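PDB 4KW2: uncharacterized protein from Parabacteroides distasonis, which is of unknown function but adopts a xylose isomerase-like TIM barrel, consistent with a sugar isomerase or a related enzyme. Local coordinates for residues F246-D249 / I250-R254; D72-D75 / D76-A79. One frame throughout, in Å; residues are numbered along the deposited sequence.

Contact 1: residues F246-D249 / I250-R254; sequences FKSD and IQEIR. With SO4 (sulfate ion), chain B; SO4 (sulfate ion), chain C.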
loop_
_atom_site.group_PDB
_atom_site.type_symbol
_atom_site.label_atom_id
_atom_site.label_comp_id
_atom_site.label_asym_id
_atom_site.label_seq_id
_atom_site.Cartn_x
_atom_site.Cartn_y
_atom_site.Cartn_z
ATOM N N PHE A 246 0.129 13.837 -2.416
ATOM C CA PHE A 246 1.543 14.097 -2.192
ATOM C C PHE A 246 2.400 13.642 -3.377
ATOM O O PHE A 246 3.501 14.158 -3.579
ATOM C CB PHE A 246 2.012 13.440 -0.893
ATOM C CG PHE A 246 1.481 14.107 0.351
ATOM C CD1 PHE A 246 2.181 15.155 0.947
ATOM C CD2 PHE A 246 0.278 13.694 0.926
ATOM C CE1 PHE A 246 1.699 15.773 2.092
ATOM C CE2 PHE A 246 -0.210 14.312 2.071
ATOM C CZ PHE A 246 0.501 15.353 2.655
ATOM N N LYS A 247 1.893 12.690 -4.159
ATOM C CA LYS A 247 2.617 12.171 -5.316
ATOM C C LYS A 247 2.144 12.768 -6.643
ATOM O O LYS A 247 2.873 12.717 -7.628
ATOM C CB LYS A 247 2.510 10.643 -5.380
ATOM C CG LYS A 247 3.220 9.895 -4.249
ATOM C CD LYS A 247 3.749 8.541 -4.726
ATOM C CE LYS A 247 3.396 7.387 -3.797
ATOM N NZ LYS A 247 4.164 7.360 -2.524
ATOM N N SER A 248 0.935 13.324 -6.675
ATOM C CA SER A 248 0.409 13.982 -7.874
ATOM C C SER A 248 -0.011 15.415 -7.591
ATOM O O SER A 248 -0.191 15.807 -6.442
ATOM C CB SER A 248 -0.772 13.198 -8.445
ATOM O OG SER A 248 -0.328 12.183 -9.328
ATOM N N ASP A 249 -0.153 16.190 -8.659
ATOM C CA ASP A 249 -0.586 17.584 -8.572
ATOM C C ASP A 249 -1.858 17.790 -9.400
ATOM O O ASP A 249 -2.279 16.906 -10.156
ATOM C CB ASP A 249 0.535 18.540 -9.021
ATOM C CG ASP A 249 1.044 18.250 -10.431
ATOM O OD1 ASP A 249 0.233 18.080 -11.365
ATOM O OD2 ASP A 249 2.274 18.195 -10.611
ATOM N N ILE A 250 -2.468 18.959 -9.246
ATOM C CA ILE A 250 -3.747 19.268 -9.894
ATOM C C ILE A 250 -3.688 19.174 -11.424
ATOM O O ILE A 250 -4.600 18.628 -12.050
ATOM C CB ILE A 250 -4.273 20.639 -9.412
ATOM C CG1 ILE A 250 -4.860 20.466 -8.005
ATOM C CG2 ILE A 250 -5.314 21.203 -10.373
ATOM C CD1 ILE A 250 -5.064 21.752 -7.239
ATOM N N GLN A 251 -2.614 19.686 -12.020
ATOM C CA GLN A 251 -2.413 19.583 -13.467
ATOM C C GLN A 251 -2.388 18.143 -13.975
ATOM O O GLN A 251 -3.000 17.838 -15.001
ATOM C CB GLN A 251 -1.128 20.303 -13.885
ATOM C CG GLN A 251 -1.228 21.818 -13.812
ATOM C CD GLN A 251 -2.491 22.345 -14.471
ATOM O OE1 GLN A 251 -3.277 23.062 -13.848
ATOM N NE2 GLN A 251 -2.708 21.962 -15.728
ATOM N N GLU A 252 -1.693 17.262 -13.260
ATOM C CA GLU A 252 -1.597 15.865 -13.671
ATOM C C GLU A 252 -2.954 15.180 -13.647
ATOM O O GLU A 252 -3.311 14.464 -14.584
ATOM C CB GLU A 252 -0.603 15.097 -12.788
ATOM C CG GLU A 252 0.848 15.351 -13.164
ATOM C CD GLU A 252 1.845 14.773 -12.173
ATOM O OE1 GLU A 252 1.431 14.209 -11.136
ATOM O OE2 GLU A 252 3.058 14.889 -12.440
ATOM N N ILE A 253 -3.710 15.405 -12.577
ATOM C CA ILE A 253 -5.019 14.782 -12.428
ATOM C C ILE A 253 -6.006 15.380 -13.443
ATOM O O ILE A 253 -6.836 14.660 -14.000
ATOM C CB ILE A 253 -5.548 14.900 -10.979
ATOM C CG1 ILE A 253 -4.579 14.234 -9.995
ATOM C CG2 ILE A 253 -6.927 14.267 -10.847
ATOM C CD1 ILE A 253 -4.359 12.748 -10.221
ATOM N N ARG A 254 -5.889 16.678 -13.718
ATOM C CA ARG A 254 -6.745 17.312 -14.727
ATOM C C ARG A 254 -6.615 16.671 -16.109
ATOM O O ARG A 254 -7.584 16.660 -16.868
ATOM C CB ARG A 254 -6.521 18.822 -14.791
ATOM C CG ARG A 254 -7.353 19.560 -13.759
ATOM C CD ARG A 254 -7.059 21.044 -13.715
ATOM N NE ARG A 254 -7.411 21.754 -14.946
ATOM C CZ ARG A 254 -8.650 22.072 -15.326
ATOM N NH1 ARG A 254 -9.707 21.727 -14.599
ATOM N NH2 ARG A 254 -8.838 22.743 -16.454
HETATM S S SO4 B . -5.441 24.221 -17.078
HETATM O O1 SO4 B . -6.818 24.231 -17.615
HETATM O O2 SO4 B . -5.253 25.395 -16.205
HETATM O O3 SO4 B . -5.203 22.979 -16.307
HETATM O O4 SO4 B . -4.483 24.297 -18.201
HETATM S S SO4 C . -1.216 21.065 -6.125
HETATM O O1 SO4 C . -1.435 20.730 -7.549
HETATM O O2 SO4 C . -1.271 22.538 -5.957
HETATM O O3 SO4 C . -2.261 20.437 -5.272
HETATM O O4 SO4 C . 0.117 20.548 -5.729
HETATM O O HOH W 1 3.943 14.659 -9.594
#
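OD1 of Asp249 accepts the backbone N-H of Glu252 at 2.8 Å, met nearly along the C-O axis of the carboxylate. With CG set between its backbone N and carbonyl carbon (chi1 56°), the aspartate side chain folds forward over the first turn of the helix and brings OD1 to that amide. CG of Glu252 lies 3.3 Å from Asp249 OD1, its methylenes passing beside the capping carboxylate; the two side chains cross at about a right angle. Glu252 extends back against the chain direction, and its OE1 takes the hydroxyl of Ser248, OG to OE1 3.2 Å. A water lies 3.0 Å from both Lys247 O and Glu252 OE1, the latter bond weak, and may bridge the two. Shortening Glu252 to an alanine is likely to leave the Ser248 hydroxyl without this acceptor and to open a gap beside the Asp249 carboxylate. The carboxylates of Asp249 and Glu252 stay near each other, OD2 to OE2 3.9 Å, a closeness that the positive end of the helix dipole may ease. On the inner side, CD1 of Ile253 packs on CB of Ser248, and both residues also touch Tyr243. Two sulfates, probably from the crystallisation liquor, sit near this turn. The sulfate of chain C takes the N-H of Ile250 on its O1 at 2.7 Å. The sulfate of chain B is held through its O3 by Gln251 NE2 and by Arg254 NE, while Arg254 NH2 reaches O1 of that same ion at 2.8 Å. An aspartate N-cap bonded to the third residue of the helix, with one sulfate on the amide of the first, is typical of a helix N terminus, here that of helix 250-262, the last of the TIM barrel.

Contact 2: residues D72-D75 / D76-A79; sequences DLSD and DNCA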
loop_
_atom_site.group_PDB
_atom_site.type_symbol
_atom_site.label_atom_id
_atom_site.label_comp_id
_atom_site.label_asym_id
_atom_site.label_seq_id
_atom_site.Cartn_x
_atom_site.Cartn_y
_atom_site.Cartn_z
ATOM N N ASP A 72 -23.777 14.835 13.850
ATOM C CA ASP A 72 -24.252 15.619 14.991
ATOM C C ASP A 72 -24.241 17.137 14.748
ATOM O O ASP A 72 -24.499 17.908 15.673
ATOM C CB ASP A 72 -23.410 15.289 16.239
ATOM C CG ASP A 72 -21.944 15.704 16.098
ATOM O OD1 ASP A 72 -21.507 16.089 14.991
ATOM O OD2 ASP A 72 -21.214 15.639 17.102
ATOM N N LEU A 73 -23.937 17.577 13.528
ATOM C CA LEU A 73 -23.901 19.015 13.234
ATOM C C LEU A 73 -25.256 19.682 13.472
ATOM O O LEU A 73 -26.290 19.156 13.070
ATOM C CB LEU A 73 -23.469 19.276 11.783
ATOM C CG LEU A 73 -22.015 19.002 11.418
ATOM C CD1 LEU A 73 -21.808 19.222 9.927
ATOM C CD2 LEU A 73 -21.070 19.879 12.225
ATOM N N SER A 74 -25.238 20.851 14.105
ATOM C CA SER A 74 -26.456 21.626 14.338
ATOM C C SER A 74 -27.142 21.996 13.027
ATOM O O SER A 74 -26.518 22.007 11.969
ATOM C CB SER A 74 -26.130 22.910 15.100
ATOM O OG SER A 74 -25.361 23.794 14.297
ATOM N N ASP A 75 -28.427 22.318 13.111
ATOM C CA ASP A 75 -29.184 22.749 11.939
ATOM C C ASP A 75 -28.539 23.968 11.281
ATOM O O ASP A 75 -28.475 24.050 10.059
ATOM C CB ASP A 75 -30.637 23.058 12.318
ATOM C CG ASP A 75 -31.429 21.810 12.695
ATOM O OD1 ASP A 75 -31.160 20.715 12.146
ATOM O OD2 ASP A 75 -32.335 21.929 13.543
ATOM N N ASP A 76 -28.066 24.905 12.097
ATOM C CA ASP A 76 -27.343 26.080 11.602
ATOM C C ASP A 76 -26.105 25.687 10.810
ATOM O O ASP A 76 -25.879 26.197 9.714
ATOM C CB ASP A 76 -26.922 26.987 12.761
ATOM C CG ASP A 76 -28.069 27.811 13.312
ATOM O OD1 ASP A 76 -29.219 27.645 12.853
ATOM O OD2 ASP A 76 -27.815 28.639 14.213
ATOM N N ASN A 77 -25.304 24.788 11.374
ATOM C CA ASN A 77 -24.097 24.306 10.709
ATOM C C ASN A 77 -24.392 23.458 9.474
ATOM O O ASN A 77 -23.634 23.504 8.502
ATOM C CB ASN A 77 -23.205 23.535 11.688
ATOM C CG ASN A 77 -22.386 24.456 12.580
ATOM O OD1 ASN A 77 -22.119 25.605 12.234
ATOM N ND2 ASN A 77 -21.979 23.947 13.732
ATOM N N CYS A 78 -25.478 22.688 9.518
ATOM C CA CYS A 78 -25.958 21.965 8.333
ATOM C C CYS A 78 -26.342 22.918 7.207
ATOM O O CYS A 78 -26.032 22.667 6.045
ATOM C CB CYS A 78 -27.159 21.081 8.675
ATOM S SG CYS A 78 -26.731 19.570 9.566
ATOM N N ALA A 79 -27.013 24.013 7.553
ATOM C CA ALA A 79 -27.406 25.008 6.557
ATOM C C ALA A 79 -26.179 25.719 5.998
ATOM O O ALA A 79 -26.104 26.002 4.802
ATOM C CB ALA A 79 -28.387 26.013 7.151
HETATM O O HOH W 2 -22.715 21.639 15.082
#
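Ser74 and Asn77 meet through OG of the serine and the backbone N of the asparagine, 3.1 Å apart and nearly straight at 161°. This is the N-cap bond of helix 75-86, and it depends on OG standing between the serine's own N and carbonyl carbon (chi1 68°), turned forward to the first turn. The asparagine side chain can be followed outward from there. Its CB rests 3.4 Å from the capping OG, CG is 3.5 Å from Ser74 OG, and ND2, also near OG but not bonded to it, donates to a water. That water accepts from Asn77 ND2 and from Ser74 N, 2.8 Å in each case, so it ties the amide tip to the backbone at the start of the turn. The serine is therefore engaged at both its hydroxyl and its N-H by the one residue three positions on, directly in the first case and through the water in the second. The carbonyl of Ser74 takes the first main-chain bond of the helix, from Cys78 N at 2.7 Å, and Asp75 O follows with the next i to i+4 bond, from Ala79 N. Toward the protein interior, Cys78 turns its sulfur back to the preceding loop: SG makes an apolar touch with Leu73 CB at 4.0 Å, on the buried side of the turn. Leu73 and Cys78 are both buried, whereas Ser74, Asp75 and Asp76 are exposed. The leucine meets Phe112 of helix 103-116 and the loop residues Leu59 and Thr67, and Asn77 rests on Phe63. Cys78 packs on Lys115 and Ile116, with Asp75 also against Lys115, so the loop that follows strand 50-53 enters helix 75-86 alongside helix 103-116, on the outside of the parallel barrel.

Overall arrangement
From the N terminus the chain runs through strand 23-27, helix 36-46 and strand 50-53 before contact 2 ends the long loop that leads into helix 75-86. The barrel then continues through its remaining strands and helices until contact 1 makes the corresponding passage, from strand 238-241 into the final helix 250-262. The two lie in series, neither nested nor crossed, with centres about 33 Å apart and no touch between them. Contact 2 joins its loop to the neighbourhood of helix 103-116, while contact 1 packs toward helix 36-46, so the last helix meets the first around the closed barrel. Residues of contact 1 also border two other subunits.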